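Local coordinates for hypothetical protein (Uncultured marine organism, PDB 2OD6) that is of unknown function but forms a dimer of ferredoxin-like subunits, each copy having a pocket that holds a fatty-acid-like ligand, modelled as 10-oxohexadecanoic acid, at the interface of chains A and B. Residues are numbered along the deposited sequence; one frame, centred on the assembly and turned at random. Chains: chain A/B, hypothetical protein.

The interface of chains A and B. Residues chain A 46-48; chain B 66, 108-110.
A:Lys46 reaches across to two carboxylates of chain B, B:Glu66 and B:Glu109, beside the place where the C-terminal end of chain B lies against strand 44-52 of chain A. Start at its CB, 3.8 Å from the B:Val110 O of the C-terminal carboxylate; CG comes nearer, 3.3 Å from that B:Val110 O. CG sits anti to the backbone N (chi1 -174°), and from there the chain runs out nearly straight, carrying CD onward and CE to 4.0 Å from B:Glu109 OE1. At the tip, NZ meets B:Glu66 head on, in a salt bridge to OE1 at 3.2 Å that is weak as a hydrogen bond. The B:Glu109 side chain crosses the lysine at a slant, its OE1 a longer 3.8 Å from NZ. Waters 1 and 3 both link this pair, while water 2 joins NZ to B:Glu66 OE2, so the amine nitrogen meets B:Glu66 directly, if weakly, and B:Glu109 mainly through water, with a long salt bridge besides. A methionine in place of A:Lys46 would probably leave both glutamates without their positive mate and strip the three waters of a shared partner.

The backbone pairing alongside is antiparallel: A:Phe47 N hydrogen-bonds to B:Val110 O, and B:Val110 N gives one back to A:Phe47 O. This extends the sheet between the two subunits of the dimer, and the two-fold repeats it with the chains exchanged. The A:Phe47 ring leaves by the opposite face of the strand from the lysine. Its ring atom CE2 lies 4.1 Å from both SE and CE of the selenomethionine B:Met108, whose chain bends at chi3 (30°), so that both the selenium and the terminal methyl touch the ring as the two side chains cross obliquely.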
loop_
_atom_site.group_PDB
_atom_site.type_symbol
_atom_site.label_atom_id
_atom_site.label_comp_id
_atom_site.label_asym_id
_atom_site.label_seq_id
_atom_site.Cartn_x
_atom_site.Cartn_y
_atom_site.Cartn_z
ATOM N N LYS A 46 8.263 8.821 2.595
ATOM C CA LYS A 46 6.955 8.998 3.184
ATOM C C LYS A 46 6.584 7.764 3.968
ATOM O O LYS A 46 6.951 6.619 3.591
ATOM C CB LYS A 46 5.894 9.275 2.100
ATOM C CG LYS A 46 4.513 9.622 2.622
ATOM C CD LYS A 46 3.497 9.821 1.481
ATOM C CE LYS A 46 2.056 9.478 1.931
ATOM N NZ LYS A 46 1.110 9.815 0.856
ATOM N N PHE A 47 5.867 8.001 5.076
ATOM C CA PHE A 47 5.210 6.930 5.840
ATOM C C PHE A 47 3.690 7.207 5.954
ATOM O O PHE A 47 3.282 8.360 6.022
ATOM C CB PHE A 47 5.797 6.854 7.235
ATOM C CG PHE A 47 5.028 5.966 8.169
ATOM C CD1 PHE A 47 5.321 4.632 8.246
ATOM C CD2 PHE A 47 4.022 6.488 9.007
ATOM C CE1 PHE A 47 4.622 3.804 9.107
ATOM C CE2 PHE A 47 3.316 5.665 9.879
ATOM C CZ PHE A 47 3.634 4.325 9.939
ATOM N N SER A 48 2.862 6.147 6.000
ATOM C CA SER A 48 1.407 6.313 6.279
ATOM C C SER A 48 0.908 5.143 7.012
ATOM O O SER A 48 1.479 4.087 6.853
ATOM C CB SER A 48 0.576 6.611 5.014
ATOM O OG SER A 48 0.404 5.487 4.170
ATOM N N GLU B 66 -4.851 6.700 -3.893
ATOM C CA GLU B 66 -4.908 7.725 -2.859
ATOM C C GLU B 66 -5.889 8.804 -3.277
ATOM O O GLU B 66 -5.665 9.473 -4.261
ATOM C CB GLU B 66 -3.545 8.341 -2.678
ATOM C CG GLU B 66 -2.575 7.386 -1.995
ATOM C CD GLU B 66 -1.173 7.948 -1.878
ATOM O OE1 GLU B 66 -1.042 9.097 -1.408
ATOM O OE2 GLU B 66 -0.221 7.229 -2.239
HETATM N N MSE B 108 -2.466 8.384 9.826
HETATM C CA MSE B 108 -1.300 9.237 9.917
HETATM C C MSE B 108 -0.581 9.240 8.582
HETATM O O MSE B 108 -0.592 8.259 7.857
HETATM C CB MSE B 108 -0.339 8.755 11.019
HETATM C CG MSE B 108 1.123 9.151 10.770
HETATM SE SE MSE B 108 2.302 8.884 12.240
HETATM C CE MSE B 108 1.413 7.372 13.076
ATOM N N GLU B 109 0.037 10.365 8.261
ATOM C CA GLU B 109 1.000 10.419 7.178
ATOM C C GLU B 109 2.108 11.418 7.530
ATOM O O GLU B 109 1.838 12.526 8.056
ATOM C CB GLU B 109 0.367 10.758 5.814
ATOM C CG GLU B 109 -0.403 12.035 5.772
ATOM C CD GLU B 109 -1.275 12.186 4.538
ATOM O OE1 GLU B 109 -0.979 11.605 3.493
ATOM O OE2 GLU B 109 -2.250 12.942 4.645
ATOM N N VAL B 110 3.352 11.009 7.290
ATOM C CA VAL B 110 4.522 11.932 7.422
ATOM C C VAL B 110 5.421 11.893 6.213
ATOM O O VAL B 110 5.524 10.887 5.510
ATOM C CB VAL B 110 5.424 11.588 8.598
ATOM C CG1 VAL B 110 5.966 12.876 9.240
ATOM C CG2 VAL B 110 4.687 10.805 9.627
ATOM O OXT VAL B 110 6.085 12.895 5.926
HETATM O O HOH W 1 -1.358 9.179 2.426
HETATM O O HOH W 2 2.208 8.477 -1.539
HETATM O O HOH W 3 0.362 12.331 1.146
#